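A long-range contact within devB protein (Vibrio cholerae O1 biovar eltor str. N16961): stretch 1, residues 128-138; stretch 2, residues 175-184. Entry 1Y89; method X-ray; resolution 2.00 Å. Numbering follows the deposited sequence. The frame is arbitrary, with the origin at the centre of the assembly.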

# COMPACT_ATOMS: atom_id res chain seq x y z
N GLY A 128 -0.60 -12.73 25.58
CA GLY A 128 0.37 -12.11 26.50
C GLY A 128 1.25 -11.01 25.92
O GLY A 128 1.93 -10.28 26.66
N THR A 129 1.29 -10.88 24.59
CA THR A 129 2.21 -9.96 23.95
C THR A 129 1.45 -8.67 23.61
O THR A 129 0.36 -8.74 23.01
N PRO A 130 2.01 -7.50 24.00
CA PRO A 130 1.39 -6.23 23.59
C PRO A 130 1.33 -6.14 22.08
O PRO A 130 2.34 -6.44 21.38
N VAL A 131 0.18 -5.71 21.58
CA VAL A 131 -0.04 -5.61 20.15
C VAL A 131 0.06 -4.12 19.73
O VAL A 131 -0.83 -3.32 19.98
N PHE A 132 1.18 -3.74 19.13
CA PHE A 132 1.33 -2.38 18.64
C PHE A 132 0.43 -2.16 17.45
O PHE A 132 0.24 -3.05 16.60
N ASP A 133 -0.12 -0.96 17.39
CA ASP A 133 -0.87 -0.54 16.20
C ASP A 133 0.07 -0.32 15.03
O ASP A 133 -0.29 -0.62 13.88
N TRP A 134 1.28 0.16 15.32
CA TRP A 134 2.20 0.54 14.26
C TRP A 134 3.61 0.62 14.80
O TRP A 134 3.87 1.29 15.82
N ILE A 135 4.53 -0.06 14.12
CA ILE A 135 5.94 0.02 14.50
C ILE A 135 6.68 0.51 13.27
O ILE A 135 6.62 -0.13 12.19
N LEU A 136 7.40 1.63 13.44
CA LEU A 136 8.27 2.18 12.38
C LEU A 136 9.66 1.62 12.63
O LEU A 136 10.19 1.70 13.78
N LEU A 137 10.27 1.06 11.59
CA LEU A 137 11.54 0.35 11.73
C LEU A 137 12.55 0.87 10.74
O LEU A 137 12.16 1.37 9.66
N GLY A 138 13.83 0.78 11.12
CA GLY A 138 14.95 1.02 10.22
C GLY A 138 15.54 -0.28 9.70
O GLY A 138 15.27 -1.39 10.26
N SER A 175 16.16 -2.98 23.56
CA SER A 175 15.43 -3.19 22.33
C SER A 175 14.16 -3.98 22.56
O SER A 175 14.13 -4.85 23.44
N LYS A 176 13.14 -3.71 21.76
CA LYS A 176 12.07 -4.70 21.60
C LYS A 176 12.68 -5.99 21.09
O LYS A 176 13.69 -5.95 20.37
N THR A 177 12.08 -7.14 21.46
CA THR A 177 12.49 -8.40 20.86
C THR A 177 11.73 -8.63 19.55
O THR A 177 10.73 -7.95 19.28
N ALA A 178 12.18 -9.62 18.77
CA ALA A 178 11.49 -9.96 17.50
C ALA A 178 9.99 -10.27 17.73
O ALA A 178 9.12 -9.92 16.93
N LYS A 179 9.71 -10.94 18.85
CA LYS A 179 8.36 -11.33 19.21
C LYS A 179 7.39 -10.15 19.23
O LYS A 179 6.24 -10.27 18.77
N VAL A 180 7.83 -9.02 19.79
CA VAL A 180 6.94 -7.85 19.82
C VAL A 180 6.70 -7.31 18.39
O VAL A 180 5.56 -6.95 18.00
N LEU A 181 7.76 -7.23 17.58
CA LEU A 181 7.55 -6.83 16.18
C LEU A 181 6.60 -7.73 15.41
O LEU A 181 5.73 -7.26 14.67
N GLN A 182 6.76 -9.04 15.59
CA GLN A 182 5.92 -10.02 14.92
C GLN A 182 4.44 -9.95 15.37
O GLN A 182 3.53 -10.26 14.59
N ALA A 183 4.20 -9.53 16.62
CA ALA A 183 2.83 -9.41 17.14
C ALA A 183 2.07 -8.15 16.73
O ALA A 183 0.85 -8.03 16.97
N ALA A 184 2.78 -7.18 16.15
CA ALA A 184 2.19 -5.88 15.82
C ALA A 184 1.18 -5.95 14.67
O ALA A 184 1.26 -6.85 13.81

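A strand and a helix distant in sequence can pack without a single direct hydrogen bond between them, leaving apolar side chains to fill the interior and water to join the polar groups. The contact between residues 128-138 and 175-184 of this protein is a compact example, burying 572 Å² over both sides.

At its centre lies Ile 135, which points toward the second stretch from the strand 134-137. With chi1 m and chi2 t the side chain is extended, and its CD1 reaches several neighbours at once: CB of Ala 184 at 3.5 Å, CA of Leu 181 at 3.9 Å and O of Val 180 at 4.0 Å. Leu 181 (m, p) meets it side chain to side chain, CD1 to CD1 of Ile 135 at 4.1 Å. Two residues on, Leu 137 (m, t) also points toward the helix, and its CD1 lies 3.8 Å from CD2 of Leu 181. The intervening Leu 136 is out of reach and Trp 134 points away, the alternation expected of a strand.

Phe 132 extends this centre. Its CB sits 4.0 Å from CB of Ala 184, with CA atoms of the two residues 4.6 Å apart. The CA-to-CB bond points sideways, but with chi1 at -84° (m) the ring comes nearer, and CD1 lies 3.9 Å from CG1 of Val 180 (t). Over one ring face passes Lys 176, whose CE is 3.7 Å from the centroid of the Phe 132 ring in a CH-pi contact. Its NZ, 4.2 Å from that centroid, adds an off-centre cation-pi interaction.

Further out, Ala 183 points toward the first stretch, its small side chain touching Thr 129: CB to CG2 of Thr 129 is 3.5 Å. Val 131 (t) places CG1 3.5 Å from O of Ala 183. Water 2 joins the backbones here, donating to O of Pro 130 (2.7 Å) and O of Val 180 (2.8 Å) and accepting from N of Phe 132 (2.9 Å).

Thr 129 (m) marks the passage to the polar edge. Its CG2 faces Ala 183, whereas OG1 lies 3.2 Å from CE of Lys 179. That lysine is extended, t at all four chi angles, so its end approaches although its CB points sideways. Water 1 completes the link, 2.7 Å from OG1 of Thr 129 in a hydrogen bond and accepting another from NZ of Lys 179 at 3.0 Å.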

# COMPACT_ATOMS: atom_id res chain seq x y z
CB THR A 129 2.81 -10.58 22.68
OG1 THR A 129 3.35 -11.88 22.99
CG2 THR A 129 3.90 -9.68 22.05
CB PRO A 130 2.37 -5.17 24.13
CG PRO A 130 3.62 -5.91 24.48
CD PRO A 130 3.19 -7.29 24.85
CB VAL A 131 -1.39 -6.24 19.76
CG1 VAL A 131 -1.71 -5.98 18.24
CG2 VAL A 131 -1.40 -7.76 20.12
CB PHE A 132 2.80 -2.06 18.31
CG PHE A 132 3.58 -1.62 19.53
CD1 PHE A 132 4.05 -2.55 20.45
CD2 PHE A 132 3.78 -0.26 19.78
CE1 PHE A 132 4.72 -2.16 21.61
CE2 PHE A 132 4.45 0.18 20.93
CZ PHE A 132 4.93 -0.74 21.84
CB ASP A 133 -1.68 0.72 16.48
CG ASP A 133 -2.78 0.49 17.49
OD1 ASP A 133 -3.84 -0.05 17.10
OD2 ASP A 133 -2.57 0.80 18.67
CB TRP A 134 1.82 1.92 13.71
CG TRP A 134 2.45 2.26 12.35
CD1 TRP A 134 3.09 1.40 11.48
CD2 TRP A 134 2.42 3.54 11.71
NE1 TRP A 134 3.47 2.09 10.34
CE2 TRP A 134 3.06 3.40 10.45
CE3 TRP A 134 1.92 4.81 12.09
CZ2 TRP A 134 3.20 4.49 9.54
CZ3 TRP A 134 2.06 5.89 11.19
CH2 TRP A 134 2.69 5.71 9.93
CB ILE A 135 6.49 -1.36 14.98
CG1 ILE A 135 5.65 -1.90 16.18
CG2 ILE A 135 7.99 -1.27 15.35
CD1 ILE A 135 6.16 -3.25 16.75
CB LEU A 136 8.35 3.72 12.49
CG LEU A 136 6.99 4.46 12.35
CD1 LEU A 136 7.28 6.00 12.22
CD2 LEU A 136 6.26 3.99 11.16
CB LEU A 137 11.37 -1.17 11.51
CG LEU A 137 10.52 -1.82 12.61
CD1 LEU A 137 10.16 -3.26 12.16
CD2 LEU A 137 11.31 -1.86 13.96
CB SER A 175 16.29 -3.97 21.34
OG SER A 175 15.69 -4.04 20.05
CB LYS A 176 11.06 -4.23 20.54
CG LYS A 176 10.11 -3.14 21.04
CD LYS A 176 8.99 -2.90 19.98
CE LYS A 176 7.89 -1.91 20.44
NZ LYS A 176 8.34 -0.55 20.87
CB THR A 177 12.18 -9.58 21.79
OG1 THR A 177 10.78 -9.56 22.11
CG2 THR A 177 13.05 -9.49 23.04
CB ALA A 178 12.17 -11.15 16.83
CB LYS A 179 8.41 -11.97 20.60
CG LYS A 179 7.10 -12.28 21.20
CD LYS A 179 7.40 -12.98 22.56
CE LYS A 179 6.15 -13.42 23.21
NZ LYS A 179 6.40 -14.28 24.45
CB VAL A 180 7.51 -6.75 20.74
CG1 VAL A 180 6.63 -5.49 20.70
CG2 VAL A 180 7.66 -7.32 22.20
CB LEU A 181 8.89 -6.73 15.42
CG LEU A 181 9.75 -5.49 15.58
CD1 LEU A 181 9.90 -5.02 17.04
CD2 LEU A 181 11.18 -5.74 14.92
CB GLN A 182 6.50 -11.42 15.19
CG GLN A 182 7.86 -11.69 14.51
CD GLN A 182 8.60 -12.90 15.10
OE1 GLN A 182 8.42 -13.24 16.28
NE2 GLN A 182 9.46 -13.54 14.29
CB ALA A 183 2.85 -9.56 18.67
CB ALA A 184 3.28 -4.87 15.53
O HOH W 1 3.80 -13.04 25.38
O HOH W 2 3.31 -5.67 19.01